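Local coordinates for protein beta-N-acetylglucosaminidase Nag2 (PDB 6EZS) that probably hydrolyses terminal non-reducing N-acetyl-D-hexosamine residues from N-acetyl-beta-D-hexosaminides, as a family 20 glycoside hydrolase, at residues Glu99-Phe104 with Arg112-Val117; Pro261-Arg266 with Glu559-Val564; Ala377-Pro382 with Tyr400-Ile405. All coordinates share one frame; numbering follows the deposited sequence.

Contact 1. Residues Glu99-Phe104 with Arg112-Val117; sequences EAMIDF and RAQVDV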
ATOM      1  N   GLU A  99       1.612  11.171 -18.131  1.00 32.14           N
ATOM      2  CA  GLU A  99       1.513  12.581 -18.491  1.00 32.02           C
ATOM      3  C   GLU A  99       2.702  12.994 -19.326  1.00 30.73           C
ATOM      4  O   GLU A  99       3.745  12.352 -19.303  1.00 29.47           O
ATOM      5  CB  GLU A  99       1.476  13.460 -17.242  1.00 33.65           C
ATOM      6  CG  GLU A  99       0.186  13.397 -16.445  1.00 35.26           C
ATOM      7  CD  GLU A  99       0.224  14.285 -15.210  1.00 37.38           C
ATOM      8  OE1 GLU A  99       1.014  15.269 -15.199  1.00 38.76           O
ATOM      9  OE2 GLU A  99      -0.539  14.005 -14.245  1.00 38.59           O
ATOM     10  N   ALA A 100       2.526  14.087 -20.048  1.00 30.68           N
ATOM     11  CA  ALA A 100       3.598  14.705 -20.809  1.00 31.71           C
ATOM     12  C   ALA A 100       3.430  16.214 -20.816  1.00 33.00           C
ATOM     13  O   ALA A 100       2.347  16.738 -20.546  1.00 32.23           O
ATOM     14  CB  ALA A 100       3.621  14.171 -22.226  1.00 31.70           C
ATOM     15  N   MET A 101       4.520  16.907 -21.114  1.00 35.34           N
ATOM     16  CA  MET A 101       4.506  18.354 -21.223  1.00 37.62           C
ATOM     17  C   MET A 101       5.702  18.840 -22.009  1.00 36.79           C
ATOM     18  O   MET A 101       6.616  18.074 -22.293  1.00 35.07           O
ATOM     19  CB  MET A 101       4.467  18.999 -19.844  1.00 40.74           C
ATOM     20  CG  MET A 101       5.783  19.058 -19.113  1.00 44.09           C
ATOM     21  SD  MET A 101       5.475  19.397 -17.376  1.00 50.83           S
ATOM     22  CE  MET A 101       4.821  21.069 -17.486  1.00 50.58           C
ATOM     23  N   ILE A 102       5.687  20.120 -22.360  1.00 37.74           N
ATOM     24  CA  ILE A 102       6.806  20.711 -23.115  1.00 39.01           C
ATOM     25  C   ILE A 102       7.338  21.986 -22.481  1.00 39.91           C
ATOM     26  O   ILE A 102       6.649  22.651 -21.718  1.00 39.02           O
ATOM     27  CB  ILE A 102       6.476  20.977 -24.606  1.00 38.91           C
ATOM     28  CG1 ILE A 102       5.141  21.702 -24.751  1.00 39.73           C
ATOM     29  CG2 ILE A 102       6.482  19.676 -25.391  1.00 38.66           C
ATOM     30  CD1 ILE A 102       5.012  22.425 -26.070  1.00 40.88           C
ATOM     31  N   ASP A 103       8.595  22.272 -22.801  1.00 42.88           N
ATOM     32  CA  ASP A 103       9.278  23.500 -22.450  1.00 45.35           C
ATOM     33  C   ASP A 103       9.762  24.102 -23.751  1.00 45.78           C
ATOM     34  O   ASP A 103      10.214  23.375 -24.628  1.00 44.46           O
ATOM     35  CB  ASP A 103      10.461  23.205 -21.523  1.00 47.48           C
ATOM     36  CG  ASP A 103      10.032  22.987 -20.076  1.00 50.69           C
ATOM     37  OD1 ASP A 103       9.250  23.812 -19.552  1.00 52.01           O
ATOM     38  OD2 ASP A 103      10.487  22.005 -19.440  1.00 52.47           O
ATOM     39  N   PHE A 104       9.643  25.424 -23.874  1.00 48.15           N
ATOM     40  CA  PHE A 104      10.046  26.168 -25.087  1.00 48.18           C
ATOM     41  C   PHE A 104      10.276  27.639 -24.755  1.00 49.97           C
ATOM     42  O   PHE A 104      10.009  28.084 -23.636  1.00 48.58           O
ATOM     43  CB  PHE A 104       9.022  25.999 -26.232  1.00 46.46           C
ATOM     44  CG  PHE A 104       7.599  26.358 -25.865  1.00 45.77           C
ATOM     45  CD1 PHE A 104       6.858  25.553 -25.001  1.00 45.68           C
ATOM     46  CD2 PHE A 104       6.975  27.470 -26.429  1.00 45.29           C
ATOM     47  CE1 PHE A 104       5.544  25.870 -24.679  1.00 45.47           C
ATOM     48  CE2 PHE A 104       5.660  27.785 -26.112  1.00 44.94           C
ATOM     49  CZ  PHE A 104       4.944  26.986 -25.233  1.00 44.92           C
ATOM     50  N   ARG A 112       5.717  26.883 -20.635  1.00 51.61           N
ATOM     51  CA  ARG A 112       5.340  25.496 -20.353  1.00 50.40           C
ATOM     52  C   ARG A 112       3.929  25.212 -20.849  1.00 48.66           C
ATOM     53  O   ARG A 112       3.038  26.044 -20.675  1.00 50.50           O
ATOM     54  CB  ARG A 112       5.387  25.221 -18.847  1.00 50.59           C
ATOM     55  CG  ARG A 112       6.774  24.953 -18.301  1.00 51.47           C
ATOM     56  CD  ARG A 112       6.744  24.752 -16.798  1.00 52.68           C
ATOM     57  NE  ARG A 112       7.993  25.152 -16.153  1.00 53.40           N
ATOM     58  CZ  ARG A 112       8.141  25.399 -14.848  1.00 53.94           C
ATOM     59  NH1 ARG A 112       7.117  25.289 -13.995  1.00 53.84           N
ATOM     60  NH2 ARG A 112       9.336  25.761 -14.385  1.00 53.34           N
ATOM     61  N   ALA A 113       3.725  24.029 -21.428  1.00 45.99           N
ATOM     62  CA  ALA A 113       2.390  23.569 -21.826  1.00 44.59           C
ATOM     63  C   ALA A 113       2.213  22.070 -21.573  1.00 43.01           C
ATOM     64  O   ALA A 113       3.124  21.277 -21.828  1.00 41.00           O
ATOM     65  CB  ALA A 113       2.131  23.893 -23.293  1.00 44.01           C
ATOM     66  N   GLN A 114       1.035  21.699 -21.070  1.00 42.64           N
ATOM     67  CA  GLN A 114       0.633  20.292 -20.981  1.00 43.10           C
ATOM     68  C   GLN A 114       0.418  19.708 -22.407  1.00 41.78           C
ATOM     69  O   GLN A 114      -0.056  20.397 -23.309  1.00 41.30           O
ATOM     70  CB  GLN A 114      -0.601  20.105 -20.065  1.00 43.80           C
ATOM     71  CG  GLN A 114      -0.259  19.900 -18.574  1.00 46.06           C
ATOM     72  CD  GLN A 114       0.071  18.430 -18.191  1.00 48.39           C
ATOM     73  OE1 GLN A 114      -0.684  17.502 -18.512  1.00 47.65           O
ATOM     74  NE2 GLN A 114       1.199  18.219 -17.490  1.00 49.18           N
ATOM     75  N   VAL A 115       0.816  18.450 -22.596  1.00 40.13           N
ATOM     76  CA  VAL A 115       0.695  17.742 -23.877  1.00 38.66           C
ATOM     77  C   VAL A 115      -0.377  16.666 -23.719  1.00 39.09           C
ATOM     78  O   VAL A 115      -0.431  15.969 -22.706  1.00 38.45           O
ATOM     79  CB  VAL A 115       2.042  17.101 -24.298  1.00 38.00           C
ATOM     80  CG1 VAL A 115       1.921  16.311 -25.591  1.00 37.51           C
ATOM     81  CG2 VAL A 115       3.112  18.166 -24.475  1.00 38.18           C
ATOM     82  N   ASP A 116      -1.237  16.542 -24.720  1.00 39.86           N
ATOM     83  CA  ASP A 116      -2.251  15.503 -24.722  1.00 41.67           C
ATOM     84  C   ASP A 116      -1.614  14.180 -25.134  1.00 40.18           C
ATOM     85  O   ASP A 116      -0.988  14.082 -26.190  1.00 39.48           O
ATOM     86  CB  ASP A 116      -3.403  15.865 -25.659  1.00 44.33           C
ATOM     87  CG  ASP A 116      -4.344  16.896 -25.050  1.00 47.54           C
ATOM     88  OD1 ASP A 116      -4.859  16.656 -23.921  1.00 48.26           O
ATOM     89  OD2 ASP A 116      -4.568  17.945 -25.708  1.00 50.06           O
ATOM     90  N   VAL A 117      -1.777  13.169 -24.288  1.00 38.01           N
ATOM     91  CA  VAL A 117      -1.136  11.879 -24.495  1.00 36.42           C
ATOM     92  C   VAL A 117      -2.182  10.901 -24.991  1.00 34.20           C
ATOM     93  O   VAL A 117      -3.074  10.514 -24.243  1.00 34.78           O
ATOM     94  CB  VAL A 117      -0.494  11.338 -23.200  1.00 37.04           C
ATOM     95  CG1 VAL A 117       0.316  10.078 -23.487  1.00 36.77           C
ATOM     96  CG2 VAL A 117       0.396  12.400 -22.551  1.00 37.55           C
TER
HETATM   97  O   HOH W   1      -0.213  15.105 -20.122  0.86 31.75           O

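Contact 2. Residues Pro261-Arg266 with Glu559-Val564; sequences PRFRYR and EPLAEV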
ATOM      1  N   PRO A 261     -10.028 -15.635  15.230  1.00 34.75           N
ATOM      2  CA  PRO A 261      -9.122 -15.308  14.122  1.00 34.85           C
ATOM      3  C   PRO A 261      -8.105 -16.407  13.812  1.00 34.75           C
ATOM      4  O   PRO A 261      -7.425 -16.900  14.715  1.00 35.16           O
ATOM      5  CB  PRO A 261      -8.378 -14.057  14.620  1.00 34.29           C
ATOM      6  CG  PRO A 261      -8.447 -14.138  16.110  1.00 34.52           C
ATOM      7  CD  PRO A 261      -9.730 -14.850  16.443  1.00 34.76           C
ATOM      8  N   ARG A 262      -7.961 -16.752  12.538  1.00 34.59           N
ATOM      9  CA  ARG A 262      -6.956 -17.745  12.154  1.00 34.22           C
ATOM     10  C   ARG A 262      -5.533 -17.301  12.481  1.00 32.64           C
ATOM     11  O   ARG A 262      -4.783 -18.086  13.053  1.00 32.74           O
ATOM     12  CB  ARG A 262      -7.047 -18.127  10.687  1.00 34.38           C
ATOM     13  CG  ARG A 262      -6.021 -19.175  10.331  1.00 35.01           C
ATOM     14  CD  ARG A 262      -6.108 -19.603   8.891  1.00 36.53           C
ATOM     15  NE  ARG A 262      -5.089 -20.628   8.661  1.00 37.94           N
ATOM     16  CZ  ARG A 262      -4.651 -21.038   7.472  1.00 37.26           C
ATOM     17  NH1 ARG A 262      -5.129 -20.519   6.333  1.00 36.73           N
ATOM     18  NH2 ARG A 262      -3.708 -21.975   7.437  1.00 36.45           N
ATOM     19  N   PHE A 263      -5.176 -16.069  12.104  1.00 31.15           N
ATOM     20  CA  PHE A 263      -3.824 -15.524  12.342  1.00 30.39           C
ATOM     21  C   PHE A 263      -3.851 -14.310  13.265  1.00 30.20           C
ATOM     22  O   PHE A 263      -4.809 -13.541  13.255  1.00 30.12           O
ATOM     23  CB  PHE A 263      -3.160 -15.131  11.031  1.00 29.82           C
ATOM     24  CG  PHE A 263      -2.863 -16.290  10.117  1.00 29.64           C
ATOM     25  CD1 PHE A 263      -1.772 -17.118  10.355  1.00 29.95           C
ATOM     26  CD2 PHE A 263      -3.642 -16.524   8.983  1.00 29.32           C
ATOM     27  CE1 PHE A 263      -1.474 -18.171   9.500  1.00 29.64           C
ATOM     28  CE2 PHE A 263      -3.346 -17.575   8.125  1.00 29.42           C
ATOM     29  CZ  PHE A 263      -2.259 -18.397   8.384  1.00 29.61           C
ATOM     30  N   ARG A 264      -2.790 -14.153  14.056  1.00 30.10           N
ATOM     31  CA  ARG A 264      -2.668 -13.037  14.984  1.00 30.74           C
ATOM     32  C   ARG A 264      -2.510 -11.683  14.273  1.00 29.87           C
ATOM     33  O   ARG A 264      -3.119 -10.700  14.680  1.00 30.33           O
ATOM     34  CB  ARG A 264      -1.502 -13.271  15.947  1.00 32.37           C
ATOM     35  CG  ARG A 264      -1.773 -14.360  16.984  1.00 34.59           C
ATOM     36  CD  ARG A 264      -0.505 -14.797  17.722  1.00 35.72           C
ATOM     37  NE  ARG A 264       0.370 -15.589  16.849  1.00 37.42           N
ATOM     38  CZ  ARG A 264       1.708 -15.524  16.802  1.00 39.41           C
ATOM     39  NH1 ARG A 264       2.402 -14.683  17.575  1.00 39.70           N
ATOM     40  NH2 ARG A 264       2.369 -16.309  15.948  1.00 40.27           N
ATOM     41  N   TYR A 265      -1.700 -11.641  13.213  1.00 28.51           N
ATOM     42  CA  TYR A 265      -1.433 -10.406  12.457  1.00 26.79           C
ATOM     43  C   TYR A 265      -2.268 -10.408  11.179  1.00 26.67           C
ATOM     44  O   TYR A 265      -2.157 -11.326  10.367  1.00 27.08           O
ATOM     45  CB  TYR A 265       0.047 -10.344  12.122  1.00 25.83           C
ATOM     46  CG  TYR A 265       0.546  -9.086  11.451  1.00 25.00           C
ATOM     47  CD1 TYR A 265       0.317  -8.851  10.087  1.00 23.95           C
ATOM     48  CD2 TYR A 265       1.323  -8.140  12.168  1.00 24.47           C
ATOM     49  CE1 TYR A 265       0.812  -7.706   9.464  1.00 23.67           C
ATOM     50  CE2 TYR A 265       1.837  -6.994  11.539  1.00 23.88           C
ATOM     51  CZ  TYR A 265       1.575  -6.771  10.189  1.00 23.14           C
ATOM     52  OH  TYR A 265       2.060  -5.643   9.556  1.00 21.66           O
ATOM     53  N   ARG A 266      -3.111  -9.391  11.005  1.00 26.04           N
ATOM     54  CA  ARG A 266      -3.989  -9.276   9.829  1.00 25.15           C
ATOM     55  C   ARG A 266      -3.897  -7.826   9.347  1.00 25.30           C
ATOM     56  O   ARG A 266      -4.585  -6.930   9.847  1.00 25.64           O
ATOM     57  CB  ARG A 266      -5.422  -9.697  10.175  1.00 24.70           C
ATOM     58  CG  ARG A 266      -5.506 -11.076  10.836  1.00 24.50           C
ATOM     59  CD  ARG A 266      -6.935 -11.517  11.124  1.00 24.46           C
ATOM     60  NE  ARG A 266      -7.641 -10.558  11.982  1.00 24.32           N
ATOM     61  CZ  ARG A 266      -7.448 -10.386  13.293  1.00 24.15           C
ATOM     62  NH1 ARG A 266      -6.573 -11.123  13.987  1.00 24.44           N
ATOM     63  NH2 ARG A 266      -8.144  -9.460  13.931  1.00 24.13           N
ATOM     64  N   GLU A 559      -4.226 -19.363  -0.357  1.00 35.60           N
ATOM     65  CA  GLU A 559      -4.554 -20.114   0.842  1.00 36.88           C
ATOM     66  C   GLU A 559      -3.289 -20.374   1.663  1.00 34.95           C
ATOM     67  O   GLU A 559      -2.652 -21.405   1.502  1.00 34.53           O
ATOM     68  CB  GLU A 559      -5.274 -21.406   0.445  1.00 39.52           C
ATOM     69  CG  GLU A 559      -6.017 -22.068   1.588  1.00 42.20           C
ATOM     70  CD  GLU A 559      -7.052 -21.148   2.250  1.00 44.51           C
ATOM     71  OE1 GLU A 559      -8.118 -20.930   1.610  1.00 46.04           O
ATOM     72  OE2 GLU A 559      -6.811 -20.639   3.391  1.00 44.02           O
ATOM     73  N   PRO A 560      -2.923 -19.423   2.548  1.00 34.29           N
ATOM     74  CA  PRO A 560      -1.625 -19.487   3.210  1.00 33.83           C
ATOM     75  C   PRO A 560      -1.461 -20.707   4.105  1.00 33.96           C
ATOM     76  O   PRO A 560      -2.351 -21.018   4.884  1.00 33.57           O
ATOM     77  CB  PRO A 560      -1.594 -18.203   4.053  1.00 33.62           C
ATOM     78  CG  PRO A 560      -3.022 -17.858   4.286  1.00 33.68           C
ATOM     79  CD  PRO A 560      -3.730 -18.285   3.045  1.00 33.75           C
ATOM     80  N   LEU A 561      -0.318 -21.363   3.977  1.00 34.48           N
ATOM     81  CA  LEU A 561       0.072 -22.507   4.794  1.00 36.67           C
ATOM     82  C   LEU A 561      -0.919 -23.684   4.713  1.00 39.34           C
ATOM     83  O   LEU A 561      -1.184 -24.357   5.712  1.00 40.78           O
ATOM     84  CB  LEU A 561       0.300 -22.076   6.249  1.00 36.14           C
ATOM     85  CG  LEU A 561       1.179 -20.842   6.485  1.00 36.18           C
ATOM     86  CD1 LEU A 561       1.188 -20.539   7.979  1.00 36.28           C
ATOM     87  CD2 LEU A 561       2.597 -20.998   5.958  1.00 35.01           C
ATOM     88  N   ALA A 562      -1.446 -23.925   3.516  1.00 41.13           N
ATOM     89  CA  ALA A 562      -2.413 -25.007   3.275  1.00 44.03           C
ATOM     90  C   ALA A 562      -1.810 -26.391   3.553  1.00 48.20           C
ATOM     91  O   ALA A 562      -2.431 -27.231   4.211  1.00 47.65           O
ATOM     92  CB  ALA A 562      -2.944 -24.932   1.848  1.00 42.20           C
ATOM     93  N   GLU A 563      -0.588 -26.595   3.075  1.00 54.50           N
ATOM     94  CA  GLU A 563       0.115 -27.870   3.219  1.00 59.94           C
ATOM     95  C   GLU A 563       0.645 -28.127   4.632  1.00 62.63           C
ATOM     96  O   GLU A 563       0.920 -29.271   4.968  1.00 65.69           O
ATOM     97  CB  GLU A 563       1.285 -27.955   2.223  1.00 63.67           C
ATOM     98  CG  GLU A 563       1.313 -29.236   1.402  1.00 67.09           C
ATOM     99  CD  GLU A 563       0.115 -29.380   0.469  1.00 68.81           C
ATOM    100  OE1 GLU A 563      -0.510 -28.361   0.092  1.00 68.67           O
ATOM    101  OE2 GLU A 563      -0.204 -30.529   0.105  1.00 73.17           O
ATOM    102  N   VAL A 564       0.800 -27.089   5.457  1.00 65.73           N
ATOM    103  CA  VAL A 564       1.404 -27.271   6.789  1.00 67.77           C
ATOM    104  C   VAL A 564       0.310 -27.640   7.805  1.00 71.72           C
ATOM    105  O   VAL A 564      -0.703 -26.941   7.878  1.00 73.69           O
ATOM    106  CB  VAL A 564       2.253 -26.060   7.290  1.00 66.78           C
ATOM    107  CG1 VAL A 564       2.974 -25.349   6.149  1.00 67.08           C
ATOM    108  CG2 VAL A 564       1.439 -25.072   8.105  1.00 66.35           C
TER
HETATM  109  O   HOH W   2      -4.679 -22.214   4.378  1.00 31.72           O

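Contact 3. Residues Ala377-Pro382 with Tyr400-Ile405; sequences AIKSLP and YNDNVI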
ATOM      1  N   ALA A 377      14.946  11.855   1.514  1.00 27.07           N
ATOM      2  CA  ALA A 377      15.781  12.249   2.647  1.00 27.33           C
ATOM      3  C   ALA A 377      17.132  12.839   2.236  1.00 28.19           C
ATOM      4  O   ALA A 377      17.586  13.802   2.845  1.00 28.69           O
ATOM      5  CB  ALA A 377      16.000  11.064   3.577  1.00 27.15           C
ATOM      6  N   ILE A 378      17.780  12.259   1.229  1.00 29.38           N
ATOM      7  CA  ILE A 378      19.116  12.704   0.799  1.00 30.57           C
ATOM      8  C   ILE A 378      19.086  14.094   0.153  1.00 32.26           C
ATOM      9  O   ILE A 378      19.991  14.907   0.375  1.00 31.48           O
ATOM     10  CB  ILE A 378      19.796  11.644  -0.096  1.00 30.13           C
ATOM     11  CG1 ILE A 378      20.305  10.491   0.783  1.00 30.35           C
ATOM     12  CG2 ILE A 378      20.981  12.213  -0.856  1.00 30.32           C
ATOM     13  CD1 ILE A 378      20.454   9.175   0.067  1.00 29.99           C
ATOM     14  N   LYS A 379      18.039  14.357  -0.627  1.00 34.29           N
ATOM     15  CA  LYS A 379      17.816  15.682  -1.218  1.00 36.08           C
ATOM     16  C   LYS A 379      17.452  16.740  -0.187  1.00 35.86           C
ATOM     17  O   LYS A 379      17.659  17.928  -0.427  1.00 37.08           O
ATOM     18  CB  LYS A 379      16.702  15.638  -2.271  1.00 36.99           C
ATOM     19  CG  LYS A 379      16.948  14.701  -3.438  1.00 39.25           C
ATOM     20  CD  LYS A 379      18.211  15.030  -4.215  1.00 41.70           C
ATOM     21  CE  LYS A 379      18.481  13.976  -5.279  1.00 44.00           C
ATOM     22  NZ  LYS A 379      19.739  14.252  -6.037  1.00 45.23           N
ATOM     23  N   SER A 380      16.859  16.304   0.920  1.00 35.42           N
ATOM     24  CA  SER A 380      16.483  17.179   2.024  1.00 34.97           C
ATOM     25  C   SER A 380      17.671  17.567   2.910  1.00 35.27           C
ATOM     26  O   SER A 380      17.726  18.695   3.389  1.00 36.24           O
ATOM     27  CB  SER A 380      15.413  16.506   2.878  1.00 33.76           C
ATOM     28  OG  SER A 380      14.238  16.332   2.137  1.00 32.91           O
ATOM     29  N   LEU A 381      18.604  16.635   3.117  1.00 34.79           N
ATOM     30  CA  LEU A 381      19.751  16.833   3.997  1.00 34.63           C
ATOM     31  C   LEU A 381      21.083  16.532   3.298  1.00 35.23           C
ATOM     32  O   LEU A 381      21.815  15.641   3.738  1.00 33.52           O
ATOM     33  CB  LEU A 381      19.599  15.942   5.230  1.00 35.23           C
ATOM     34  CG  LEU A 381      18.241  15.998   5.949  1.00 35.62           C
ATOM     35  CD1 LEU A 381      17.990  14.751   6.778  1.00 35.07           C
ATOM     36  CD2 LEU A 381      18.150  17.254   6.805  1.00 35.91           C
ATOM     37  N   PRO A 382      21.412  17.289   2.223  1.00 36.62           N
ATOM     38  CA  PRO A 382      22.638  17.041   1.442  1.00 38.05           C
ATOM     39  C   PRO A 382      23.937  17.173   2.228  1.00 41.33           C
ATOM     40  O   PRO A 382      24.822  16.328   2.086  1.00 42.44           O
ATOM     41  CB  PRO A 382      22.579  18.084   0.317  1.00 37.63           C
ATOM     42  CG  PRO A 382      21.527  19.063   0.708  1.00 37.29           C
ATOM     43  CD  PRO A 382      20.588  18.359   1.629  1.00 36.78           C
ATOM     44  N   TYR A 400      17.209   4.994 -10.278  1.00 30.70           N
ATOM     45  CA  TYR A 400      17.842   6.079  -9.527  1.00 30.79           C
ATOM     46  C   TYR A 400      19.294   5.751  -9.331  1.00 32.66           C
ATOM     47  O   TYR A 400      19.632   4.605  -9.033  1.00 34.86           O
ATOM     48  CB  TYR A 400      17.230   6.228  -8.142  1.00 29.78           C
ATOM     49  CG  TYR A 400      15.834   6.792  -8.129  1.00 29.27           C
ATOM     50  CD1 TYR A 400      15.554   8.026  -8.709  1.00 28.52           C
ATOM     51  CD2 TYR A 400      14.785   6.091  -7.515  1.00 29.15           C
ATOM     52  CE1 TYR A 400      14.272   8.545  -8.687  1.00 28.52           C
ATOM     53  CE2 TYR A 400      13.500   6.599  -7.485  1.00 28.36           C
ATOM     54  CZ  TYR A 400      13.237   7.826  -8.070  1.00 28.20           C
ATOM     55  OH  TYR A 400      11.944   8.323  -8.043  1.00 26.79           O
ATOM     56  N   ASN A 401      20.149   6.758  -9.448  1.00 33.06           N
ATOM     57  CA  ASN A 401      21.563   6.567  -9.209  1.00 34.06           C
ATOM     58  C   ASN A 401      22.103   7.301  -7.984  1.00 33.88           C
ATOM     59  O   ASN A 401      23.321   7.345  -7.779  1.00 34.90           O
ATOM     60  CB  ASN A 401      22.361   6.936 -10.479  1.00 35.76           C
ATOM     61  CG  ASN A 401      22.326   8.434 -10.829  1.00 35.86           C
ATOM     62  OD1 ASN A 401      22.125   9.310  -9.973  1.00 36.17           O
ATOM     63  ND2 ASN A 401      22.531   8.729 -12.111  1.00 35.02           N
ATOM     64  N   ASP A 402      21.218   7.871  -7.171  1.00 33.63           N
ATOM     65  CA  ASP A 402      21.640   8.789  -6.088  1.00 33.86           C
ATOM     66  C   ASP A 402      20.784   8.676  -4.819  1.00 33.84           C
ATOM     67  O   ASP A 402      20.608   9.659  -4.091  1.00 34.32           O
ATOM     68  CB  ASP A 402      21.632  10.240  -6.614  1.00 33.59           C
ATOM     69  CG  ASP A 402      20.262  10.680  -7.136  1.00 33.77           C
ATOM     70  OD1 ASP A 402      19.323   9.856  -7.173  1.00 33.08           O
ATOM     71  OD2 ASP A 402      20.117  11.860  -7.513  1.00 34.08           O
ATOM     72  N   ASN A 403      20.280   7.473  -4.543  1.00 33.32           N
ATOM     73  CA  ASN A 403      19.223   7.292  -3.530  1.00 32.76           C
ATOM     74  C   ASN A 403      19.595   6.488  -2.289  1.00 31.99           C
ATOM     75  O   ASN A 403      18.720   6.214  -1.465  1.00 32.58           O
ATOM     76  CB  ASN A 403      17.970   6.685  -4.176  1.00 32.08           C
ATOM     77  CG  ASN A 403      18.169   5.249  -4.633  1.00 32.04           C
ATOM     78  OD1 ASN A 403      19.183   4.914  -5.253  1.00 32.05           O
ATOM     79  ND2 ASN A 403      17.191   4.396  -4.349  1.00 31.94           N
ATOM     80  N   VAL A 404      20.866   6.137  -2.129  1.00 30.59           N
ATOM     81  CA  VAL A 404      21.261   5.229  -1.047  1.00 31.10           C
ATOM     82  C   VAL A 404      22.064   5.974   0.026  1.00 32.18           C
ATOM     83  O   VAL A 404      23.004   6.694  -0.284  1.00 32.68           O
ATOM     84  CB  VAL A 404      22.047   4.001  -1.581  1.00 30.45           C
ATOM     85  CG1 VAL A 404      22.258   2.957  -0.495  1.00 30.19           C
ATOM     86  CG2 VAL A 404      21.309   3.352  -2.732  1.00 30.38           C
ATOM     87  N   ILE A 405      21.671   5.785   1.287  1.00 33.24           N
ATOM     88  CA  ILE A 405      22.371   6.338   2.458  1.00 33.87           C
ATOM     89  C   ILE A 405      23.802   5.809   2.520  1.00 34.65           C
ATOM     90  O   ILE A 405      24.067   4.663   2.148  1.00 34.69           O
ATOM     91  CB  ILE A 405      21.628   5.947   3.769  1.00 34.25           C
ATOM     92  CG1 ILE A 405      20.298   6.713   3.903  1.00 34.80           C
ATOM     93  CG2 ILE A 405      22.507   6.130   5.011  1.00 33.68           C
ATOM     94  CD1 ILE A 405      20.413   8.166   4.344  1.00 35.49           C
TER

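Contact 1. Residues Glu99-Phe104 with Arg112-Val117
D103 and R112 both turn CG away from their carbonyl carbons, to the side of the backbone N (chi1 -80° in each), and this shared torsion sends the two side chains off side by side from one face of an antiparallel beta hairpin. Strands 100-106 and 109-117 form its arms, inside the N-terminal sheet. Two backbone bonds clamp I102 to A113: I102 N gives to A113 O at 2.9 Å, and A113 N returns to I102 O at 3.2 Å. Further along, V115 N also donates to A100 O.

On the face that carries A100, I102, A113 and V115 the contact is apolar. I102 places CG1 between its backbone N and carbonyl carbon (chi1 48°), which lays that branch 4.0 Å from the CB of A113 and leaves CG2 against V115 CG2 at 3.8 Å. A100 CB fits against V117 CG2 at 3.7 Å. Strand 38-42 flanks the arm of E99-F104, and strand 6-16 that of R112-V117.

The face of M101, D103, R112 and Q114 is mixed: M101 is buried against I326, beside the charged and amide side chains. A water takes the N-H of A100 and lies 2.9 Å from Q114 OE1. R112 NH2 forms a salt bridge with D327; the link to D103 is long, OD1 lying near the guanidinium plane, 3.9 Å from NE.

Contact 2. Residues Pro261-Arg266 with Glu559-Val564
R262, in the loop just before barrel strand 265-271, crosses to the type II beta turn E559-A562, and its course from CB to tip shows how one extended side chain can join two loops nearly 300 residues apart. CB points at the turn, and with CG anti to the backbone N (chi1 -179°) and every later torsion up to NE also close to 180°, the chain runs out straight. CG lies over a face of the neighbouring F263 ring, 3.7 Å above its plane and displaced toward the rim. NE has a long, weak ion pair with E610. Farther out the relation is reversed: F263 CZ sits over the centre of the R262 guanidinium, 3.6 Å above it, so the ring lies along the arginine and helps fix the group's rotation.

The two terminal nitrogens share P560 O, NH2 at 3.0 Å and NH1 at 3.2 Å, but both hydrogen bonds are bent and weak. NH1 also makes a salt bridge to E559 OE2 at 3.4 Å, near the guanidinium plane. A water accepts from NH1 and donates to E559 OE2 and P560 O, tying the three groups together; E559 gives its other oxygen, OE1, to R614.

F263 completes the contact with carbon. Its CE2 meets P560 CG at 3.9 Å, while L561 CD1 approaches at the ring edge, near CE1.

Barrel strand 574-581 adjoins the contact, its I577 touching both F263 and P560. Backbone bonds join R262 to W608 and F263 to C607 at the end of helix 599-608, while L561 rests on L523 of strand 521-523.

Contact 3. Residues Ala377-Pro382 with Tyr400-Ile405
K379 and D402 supply the ionic part of this contact, between the short helix 375-380 and the loop that leads to helix 410-426. K379 NZ donates to D402 OD2 at 2.8 Å in a salt bridge, and the two side chains meet at about a right angle. The lysine nitrogen comes from above the carboxylate plane, 48° out of it. A bend at chi2 (-59°) swings the lysine chain across to the loop, and its last two torsions are extended. D402 is gripped a second time, since OD1 pairs with R375 one turn earlier on the same helix. Two cations on one carboxylate would be expected to favour its charged form.

The apolar part belongs to I378, whose CB points toward the loop. Its CD1 lies against the backbone, 3.6 Å from V404 O and 3.7 Å from N403 C, and CG1 faces the CD1 of I405 at 4.3 Å. F415 of helix 410-426 packs against both A377 and I405.

Backbone hydrogen bonds between N403 and C374 and between I405 and P371 bind the loop further. The segments belong to the excursion after barrel strand 363-370; in TIM barrels the site is formed at the C-terminal ends of the strands by the beta-to-alpha loops, and here the side chain of N403 is about 10 Å from the bound N-acetylglucosamine.

Contact 1 comes first along the chain, within the N-terminal sheet; contacts 2 and 3 follow in the family 20 catalytic domain, with contact 3 nested inside the long loop that contact 2 closes. Contact 2 lies where barrel strand 265-271 begins, beside its neighbour 574-581, so it joins the first and last parts of the barrel. Contact 3 follows strand 363-370, on the other side of the chain's centre; the centres of the two are 38 Å apart. Contact 1 is 28 Å from contact 3 and 49 Å from contact 2, between centres, and none touch. Of the three, contact 3 alone lies near the sugar site.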